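Local coordinates for O-methyltransferase family 3 (Niastella koreensis, PDB 7CVW), which catalyses the magnesium-dependent transfer of a methyl group from S-adenosyl-L-methionine to a hydroxyl of catechol-like substrates, making meta and para products in equal proportion, at the interface of chains A and B. Coordinates in Å, arbitrary orientation; residue numbers count along the deposited sequence, not the author numbering. Chains: chain A/B, O-methyltransferase family 3.

Contact 1: the interface of chains A and B. Residues chain A 173, 187, 190-191; chain B 12, 16.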
loop_
_atom_site.group_PDB
_atom_site.type_symbol
_atom_site.label_atom_id
_atom_site.label_comp_id
_atom_site.label_asym_id
_atom_site.label_seq_id
_atom_site.Cartn_x
_atom_site.Cartn_y
_atom_site.Cartn_z
ATOM N N VAL A 173 18.636 7.821 4.990
ATOM C CA VAL A 173 18.931 7.705 3.536
ATOM C C VAL A 173 19.173 9.109 2.948
ATOM O O VAL A 173 19.667 9.168 1.821
ATOM C CB VAL A 173 17.851 6.953 2.736
ATOM C CG1 VAL A 173 17.834 5.474 3.081
ATOM C CG2 VAL A 173 16.485 7.606 2.905
ATOM N N ARG A 187 20.085 3.363 0.141
ATOM C CA ARG A 187 20.307 4.494 -0.795
ATOM C C ARG A 187 20.595 3.942 -2.180
ATOM O O ARG A 187 20.103 4.495 -3.149
ATOM C CB ARG A 187 21.449 5.417 -0.372
ATOM C CG ARG A 187 21.092 6.346 0.782
ATOM C CD ARG A 187 22.287 7.184 1.250
ATOM N NE ARG A 187 22.970 7.784 0.109
ATOM C CZ ARG A 187 22.553 8.842 -0.578
ATOM N NH1 ARG A 187 21.458 9.506 -0.236
ATOM N NH2 ARG A 187 23.249 9.256 -1.622
ATOM N N ASN A 190 17.481 2.430 -3.731
ATOM C CA ASN A 190 16.491 3.493 -4.074
ATOM C C ASN A 190 16.939 4.178 -5.370
ATOM O O ASN A 190 16.087 4.485 -6.246
ATOM C CB ASN A 190 16.326 4.483 -2.921
ATOM C CG ASN A 190 15.617 3.893 -1.718
ATOM O OD1 ASN A 190 15.010 2.824 -1.815
ATOM N ND2 ASN A 190 15.747 4.562 -0.584
ATOM N N ALA A 191 18.232 4.462 -5.496
ATOM C CA ALA A 191 18.791 5.050 -6.745
ATOM C C ALA A 191 18.524 4.119 -7.930
ATOM O O ALA A 191 18.149 4.597 -9.009
ATOM C CB ALA A 191 20.266 5.321 -6.604
ATOM N N TYR B 12 12.738 13.525 -1.466
ATOM C CA TYR B 12 13.729 12.507 -1.873
ATOM C C TYR B 12 12.996 11.437 -2.680
ATOM O O TYR B 12 13.399 11.060 -3.797
ATOM C CB TYR B 12 14.446 11.983 -0.637
ATOM C CG TYR B 12 15.228 10.708 -0.807
ATOM C CD1 TYR B 12 16.528 10.717 -1.287
ATOM C CD2 TYR B 12 14.676 9.490 -0.466
ATOM C CE1 TYR B 12 17.261 9.538 -1.406
ATOM C CE2 TYR B 12 15.396 8.310 -0.547
ATOM C CZ TYR B 12 16.682 8.322 -1.062
ATOM O OH TYR B 12 17.418 7.181 -1.154
ATOM N N LEU B 16 12.909 10.656 -7.053
ATOM C CA LEU B 16 13.228 9.335 -7.652
ATOM C C LEU B 16 12.026 8.775 -8.429
ATOM O O LEU B 16 12.256 8.201 -9.524
ATOM C CB LEU B 16 13.622 8.373 -6.519
ATOM C CG LEU B 16 14.950 8.629 -5.823
ATOM C CD1 LEU B 16 15.093 7.817 -4.533
ATOM C CD2 LEU B 16 16.106 8.301 -6.752
HETATM O O HOH W 1 19.402 7.158 -2.836
#
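B:Tyr12 reaches out of the N-terminal helix 4-17 of one subunit and sets its phenol against A:Val173 of the other, with A:Asn190 at the hydroxyl edge, in a homodimer of the cation-dependent O-methyltransferase family. Its CG stands anti to the backbone N (chi1 165°), which carries the ring away from its own helix towards helix 181-195 of chain A. A:Asn190 ND2 lies in the ring plane and donates a hydrogen bond of 3.2 Å to the phenol OH of B:Tyr12. The bond is nearly straight, and the OH sits in the plane of the amide, although amide and ring are turned 64° from one another. The same OH is 2.6 Å from the oxygen of water 1, which in turn lies 2.8 Å from the backbone O of A:Arg187, one helical turn before A:Asn190. Side-chain amide and bridged carbonyl thus both tie the phenol to one helix. CG2 of A:Val173 sits over one ring face at the rim, 3.7 Å from CE2 of B:Tyr12, and CD1 of B:Leu16 lies over the opposite face, so a methyl of each chain holds the ring. This leucine methyl also meets CB of A:Asn190 at 3.9 Å. Within chain A, NH1 of A:Arg187 donates to the backbone O of A:Val173 (2.7 Å), which lies in the guanidinium plane, pinning the short 3-10 helix 169-174 to helix 181-195.

Contact 2: the interface of chains A and B. Residues chain A 168, 171, 173-174, 203, 205, 212; chain B 5, 9, 12-13.
Helix 4-17 of chain B packs against a surface of chain A built from the 3-10 helix 169-174 with A:Ile168 just before it, strand 199-206, and A:Tyr212 just ahead of strand 213-220. B:Val9 sits at the middle of this apolar patch. Its CG1, anti to the backbone N (chi1 169°), points to A:Gln205 and A:Ile168, meeting the amide carbon CD of A:Gln205 at 3.6 Å and the tip CD1 of A:Ile168 at 3.8 Å. The other branch, CG2, meets CA of A:Gly171 at 3.8 Å, and the phenol end of A:Tyr212 lies by the valine. The tyrosine ring has CG2 of A:Ile168 over one face, near the rim, and NE2 of A:Gln205 at its edge in the ring plane. A:Leu174 spreads its two methyls along the helix: CD1 meets CD1 of B:Ile5 at 3.7 Å, while CD2 lies against CB of B:Tyr12 at 3.5 Å and continues over CG. A:Leu174 and B:Tyr12 slide past each other in opposite directions, leaving the outer part of the ring to A:Val173. Farther along, the tip CD1 of B:Ile13 reaches CG2 of A:Ile203 at 3.7 Å and also touches CG of A:Gln205 at 3.8 Å. With no polar pair joining the chains here, the patch contributes largely apolar packing that holds the N-terminal helix of one subunit on its partner in the homodimer.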
loop_
_atom_site.group_PDB
_atom_site.type_symbol
_atom_site.label_atom_id
_atom_site.label_comp_id
_atom_site.label_asym_id
_atom_site.label_seq_id
_atom_site.Cartn_x
_atom_site.Cartn_y
_atom_site.Cartn_z
ATOM N N ILE A 168 14.095 3.395 4.165
ATOM C CA ILE A 168 14.116 4.817 4.632
ATOM C C ILE A 168 14.985 4.983 5.888
ATOM O O ILE A 168 15.672 6.007 5.996
ATOM C CB ILE A 168 12.681 5.353 4.823
ATOM C CG1 ILE A 168 11.956 5.480 3.479
ATOM C CG2 ILE A 168 12.671 6.676 5.568
ATOM C CD1 ILE A 168 12.659 6.329 2.437
ATOM N N GLY A 171 15.024 8.152 8.029
ATOM C CA GLY A 171 15.376 9.312 7.189
ATOM C C GLY A 171 16.873 9.434 6.976
ATOM O O GLY A 171 17.294 10.419 6.371
ATOM N N VAL A 173 18.636 7.821 4.990
ATOM C CA VAL A 173 18.931 7.705 3.536
ATOM C C VAL A 173 19.173 9.109 2.948
ATOM O O VAL A 173 19.667 9.168 1.821
ATOM C CB VAL A 173 17.851 6.953 2.736
ATOM C CG1 VAL A 173 17.834 5.474 3.081
ATOM C CG2 VAL A 173 16.485 7.606 2.905
ATOM N N LEU A 174 18.769 10.186 3.625
ATOM C CA LEU A 174 19.051 11.565 3.130
ATOM C C LEU A 174 20.541 11.897 3.288
ATOM O O LEU A 174 21.017 12.841 2.650
ATOM C CB LEU A 174 18.205 12.567 3.909
ATOM C CG LEU A 174 16.701 12.492 3.674
ATOM C CD1 LEU A 174 16.030 13.663 4.348
ATOM C CD2 LEU A 174 16.373 12.485 2.189
ATOM N N ILE A 203 7.925 4.545 -3.048
ATOM C CA ILE A 203 8.340 4.176 -1.676
ATOM C C ILE A 203 7.273 4.726 -0.731
ATOM O O ILE A 203 6.876 5.930 -0.858
ATOM C CB ILE A 203 9.748 4.696 -1.331
ATOM C CG1 ILE A 203 10.806 4.025 -2.213
ATOM C CG2 ILE A 203 10.028 4.510 0.147
ATOM C CD1 ILE A 203 12.120 4.789 -2.279
ATOM N N GLN A 205 6.467 5.734 2.977
ATOM C CA GLN A 205 6.961 6.037 4.327
ATOM C C GLN A 205 6.086 5.295 5.337
ATOM O O GLN A 205 4.848 5.262 5.166
ATOM C CB GLN A 205 6.975 7.534 4.581
ATOM C CG GLN A 205 7.867 8.310 3.624
ATOM C CD GLN A 205 8.097 9.737 4.059
ATOM O OE1 GLN A 205 7.860 10.701 3.307
ATOM N NE2 GLN A 205 8.604 9.882 5.261
ATOM N N TYR A 212 10.552 4.671 12.447
ATOM C CA TYR A 212 10.245 5.325 11.165
ATOM C C TYR A 212 11.095 4.687 10.057
ATOM O O TYR A 212 12.344 4.609 10.177
ATOM C CB TYR A 212 10.523 6.820 11.315
ATOM C CG TYR A 212 10.549 7.635 10.043
ATOM C CD1 TYR A 212 9.592 7.519 9.050
ATOM C CD2 TYR A 212 11.532 8.599 9.877
ATOM C CE1 TYR A 212 9.627 8.311 7.912
ATOM C CE2 TYR A 212 11.540 9.431 8.777
ATOM C CZ TYR A 212 10.617 9.268 7.772
ATOM O OH TYR A 212 10.644 10.077 6.679
ATOM N N ILE B 5 11.549 16.221 8.749
ATOM C CA ILE B 5 12.199 15.017 8.154
ATOM C C ILE B 5 11.216 14.371 7.178
ATOM O O ILE B 5 11.651 13.930 6.123
ATOM C CB ILE B 5 12.712 14.012 9.205
ATOM C CG1 ILE B 5 13.570 12.920 8.554
ATOM C CG2 ILE B 5 11.565 13.413 10.004
ATOM C CD1 ILE B 5 14.799 13.438 7.820
ATOM N N VAL B 9 12.086 13.682 3.297
ATOM C CA VAL B 9 12.098 12.294 2.769
ATOM C C VAL B 9 11.073 12.198 1.639
ATOM O O VAL B 9 11.342 11.511 0.644
ATOM C CB VAL B 9 11.838 11.264 3.881
ATOM C CG1 VAL B 9 11.575 9.888 3.283
ATOM C CG2 VAL B 9 12.981 11.203 4.896
ATOM N N TYR B 12 12.738 13.525 -1.466
ATOM C CA TYR B 12 13.729 12.507 -1.873
ATOM C C TYR B 12 12.996 11.437 -2.680
ATOM O O TYR B 12 13.399 11.060 -3.797
ATOM C CB TYR B 12 14.446 11.983 -0.637
ATOM C CG TYR B 12 15.228 10.708 -0.807
ATOM C CD1 TYR B 12 16.528 10.717 -1.287
ATOM C CD2 TYR B 12 14.676 9.490 -0.466
ATOM C CE1 TYR B 12 17.261 9.538 -1.406
ATOM C CE2 TYR B 12 15.396 8.310 -0.547
ATOM C CZ TYR B 12 16.682 8.322 -1.062
ATOM O OH TYR B 12 17.418 7.181 -1.154
ATOM N N ILE B 13 11.881 10.952 -2.150
ATOM C CA ILE B 13 11.118 9.878 -2.858
ATOM C C ILE B 13 10.546 10.402 -4.182
ATOM O O ILE B 13 10.582 9.671 -5.168
ATOM C CB ILE B 13 10.013 9.294 -1.962
ATOM C CG1 ILE B 13 10.599 8.574 -0.748
ATOM C CG2 ILE B 13 9.122 8.363 -2.760
ATOM C CD1 ILE B 13 9.602 8.206 0.299
#

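Contact 3: the interface of chains A and B. Residues chain A 48, 51-52, 55, 204, 217; chain B 48, 52, 55, 202, 204, 217.
The ring of A:Phe48 is sandwiched between methyls of two chains: CD2 of B:Leu204 lies over the centre of one face, 3.8 Å from the centroid in a CH-pi contact, and CD1 of A:Leu52 from its own helix covers the opposite face towards the rim. B:Phe48 repeats this with A:Leu204 CD2 and B:Leu52 CD1, in keeping with the two-fold symmetry of the interface. Each phenylalanine has CG anti to its backbone N (chi1 178° in A:Phe48), which throws the ring off helix 43-55 towards strand 199-206 of the partner, where it crosses the leucine at about a right angle. The other leucine branch, CD1 of B:Leu204, reaches CE1 of A:Phe48 at 3.8 Å, and CD2 of B:Leu217, on strand 213-220, meets the same carbon at 3.9 Å. About one turn along from A:Phe48, CD1 of A:Leu51 touches the methyl CG2 of B:Thr202 at 3.6 Å. At the helix C-terminal ends leucine tips just meet, CD2 of A:Leu52 with CD1 of B:Leu55 and CD1 of A:Leu55 with CD2 of B:Leu52, each pair 4.1 Å apart. There the backbone O atoms of A:Leu55 and B:Leu55 converge at an angle to 3.6 Å, unbonded.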
loop_
_atom_site.group_PDB
_atom_site.type_symbol
_atom_site.label_atom_id
_atom_site.label_comp_id
_atom_site.label_asym_id
_atom_site.label_seq_id
_atom_site.Cartn_x
_atom_site.Cartn_y
_atom_site.Cartn_z
ATOM N N PHE A 48 -0.910 -5.717 5.875
ATOM C CA PHE A 48 -0.723 -5.026 4.580
ATOM C C PHE A 48 -0.113 -5.983 3.550
ATOM O O PHE A 48 -0.636 -6.083 2.423
ATOM C CB PHE A 48 0.116 -3.774 4.797
ATOM C CG PHE A 48 0.435 -2.996 3.544
ATOM C CD1 PHE A 48 -0.569 -2.608 2.674
ATOM C CD2 PHE A 48 1.724 -2.574 3.277
ATOM C CE1 PHE A 48 -0.293 -1.852 1.541
ATOM C CE2 PHE A 48 1.985 -1.790 2.164
ATOM C CZ PHE A 48 0.987 -1.458 1.283
ATOM N N LEU A 51 -2.725 -8.382 2.384
ATOM C CA LEU A 51 -3.671 -7.733 1.447
ATOM C C LEU A 51 -3.031 -7.583 0.075
ATOM O O LEU A 51 -3.723 -7.744 -0.929
ATOM C CB LEU A 51 -4.094 -6.387 2.031
ATOM C CG LEU A 51 -4.988 -6.482 3.264
ATOM C CD1 LEU A 51 -5.179 -5.120 3.896
ATOM C CD2 LEU A 51 -6.351 -7.067 2.926
ATOM N N LEU A 52 -1.773 -7.206 0.011
ATOM C CA LEU A 52 -1.072 -7.064 -1.286
ATOM C C LEU A 52 -1.045 -8.433 -1.977
ATOM O O LEU A 52 -1.265 -8.490 -3.180
ATOM C CB LEU A 52 0.341 -6.519 -1.065
ATOM C CG LEU A 52 0.434 -5.053 -0.669
ATOM C CD1 LEU A 52 1.862 -4.677 -0.326
ATOM C CD2 LEU A 52 -0.092 -4.117 -1.738
ATOM N N LEU A 55 -4.375 -8.978 -3.493
ATOM C CA LEU A 55 -4.579 -8.129 -4.695
ATOM C C LEU A 55 -3.839 -8.737 -5.888
ATOM O O LEU A 55 -4.354 -8.614 -7.025
ATOM C CB LEU A 55 -4.053 -6.708 -4.471
ATOM C CG LEU A 55 -4.986 -5.688 -3.832
ATOM C CD1 LEU A 55 -4.299 -4.322 -3.858
ATOM C CD2 LEU A 55 -6.337 -5.613 -4.535
ATOM N N LEU A 204 6.762 3.877 0.145
ATOM C CA LEU A 204 5.775 4.274 1.174
ATOM C C LEU A 204 6.522 4.518 2.466
ATOM O O LEU A 204 7.064 3.549 3.018
ATOM C CB LEU A 204 4.781 3.150 1.466
ATOM C CG LEU A 204 3.694 2.904 0.448
ATOM C CD1 LEU A 204 2.929 1.623 0.806
ATOM C CD2 LEU A 204 2.748 4.093 0.403
ATOM N N LEU A 217 7.572 -0.376 -3.268
ATOM C CA LEU A 217 6.586 -1.214 -3.978
ATOM C C LEU A 217 6.832 -1.024 -5.464
ATOM O O LEU A 217 6.860 0.131 -5.905
ATOM C CB LEU A 217 5.161 -0.773 -3.623
ATOM C CG LEU A 217 4.538 -1.399 -2.376
ATOM C CD1 LEU A 217 5.262 -0.990 -1.124
ATOM C CD2 LEU A 217 3.047 -1.061 -2.287
ATOM N N PHE B 48 1.175 5.933 -5.559
ATOM C CA PHE B 48 0.663 4.766 -4.816
ATOM C C PHE B 48 -0.743 4.377 -5.296
ATOM O O PHE B 48 -0.973 3.186 -5.591
ATOM C CB PHE B 48 0.721 5.058 -3.323
ATOM C CG PHE B 48 0.215 3.938 -2.446
ATOM C CD1 PHE B 48 0.638 2.626 -2.623
ATOM C CD2 PHE B 48 -0.682 4.204 -1.420
ATOM C CE1 PHE B 48 0.176 1.612 -1.790
ATOM C CE2 PHE B 48 -1.127 3.194 -0.574
ATOM C CZ PHE B 48 -0.725 1.895 -0.779
ATOM N N LEU B 52 -1.857 0.865 -7.079
ATOM C CA LEU B 52 -2.976 0.025 -6.589
ATOM C C LEU B 52 -3.936 -0.237 -7.739
ATOM O O LEU B 52 -4.366 -1.388 -7.897
ATOM C CB LEU B 52 -3.675 0.709 -5.419
ATOM C CG LEU B 52 -2.846 0.768 -4.149
ATOM C CD1 LEU B 52 -3.536 1.678 -3.144
ATOM C CD2 LEU B 52 -2.614 -0.617 -3.583
ATOM N N LEU B 55 -2.466 -2.928 -9.826
ATOM C CA LEU B 55 -2.545 -4.242 -9.134
ATOM C C LEU B 55 -3.956 -4.818 -9.291
ATOM O O LEU B 55 -4.063 -6.036 -9.483
ATOM C CB LEU B 55 -2.203 -4.117 -7.648
ATOM C CG LEU B 55 -0.719 -4.038 -7.323
ATOM C CD1 LEU B 55 -0.523 -3.930 -5.819
ATOM C CD2 LEU B 55 0.053 -5.232 -7.889
ATOM N N THR B 202 -6.939 -2.930 6.307
ATOM C CA THR B 202 -5.961 -2.320 7.230
ATOM C C THR B 202 -6.095 -0.817 7.100
ATOM O O THR B 202 -6.839 -0.347 6.220
ATOM C CB THR B 202 -4.536 -2.800 6.936
ATOM O OG1 THR B 202 -3.694 -2.481 8.046
ATOM C CG2 THR B 202 -3.974 -2.199 5.662
ATOM N N LEU B 204 -3.246 2.259 6.723
ATOM C CA LEU B 204 -1.835 2.682 6.540
ATOM C C LEU B 204 -1.655 4.080 7.100
ATOM O O LEU B 204 -2.258 5.025 6.562
ATOM C CB LEU B 204 -1.465 2.711 5.054
ATOM C CG LEU B 204 -1.359 1.373 4.349
ATOM C CD1 LEU B 204 -1.216 1.629 2.852
ATOM C CD2 LEU B 204 -0.168 0.591 4.888
ATOM N N LEU B 217 -7.376 0.660 3.492
ATOM C CA LEU B 217 -7.389 -0.220 2.296
ATOM C C LEU B 217 -8.250 -1.427 2.647
ATOM O O LEU B 217 -7.952 -2.039 3.693
ATOM C CB LEU B 217 -5.964 -0.687 1.967
ATOM C CG LEU B 217 -5.200 0.080 0.894
ATOM C CD1 LEU B 217 -5.033 1.530 1.283
ATOM C CD2 LEU B 217 -3.841 -0.561 0.622
#

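Contact 1 and contact 2 are neighbours, their C-alpha centres about 8 Å apart, and share A:Val173 and B:Tyr12; both are made by helix 4-17 of chain B, and the 3-10 helix 169-174 of chain A serves each. Contact 3 lies about 21 Å from contact 1 and 19 Å from contact 2, where the two-fold axis brings helix 43-55 of both chains together. Strand 199-206 links it to contact 2: A:Ile203 and A:Gln205 serve contact 2, A:Leu204 contact 3. Strand 213-220 serves contact 3 through A:Leu217. The homodimer thus combines a central apolar core with N-terminal helices that each pack on the partner subunit.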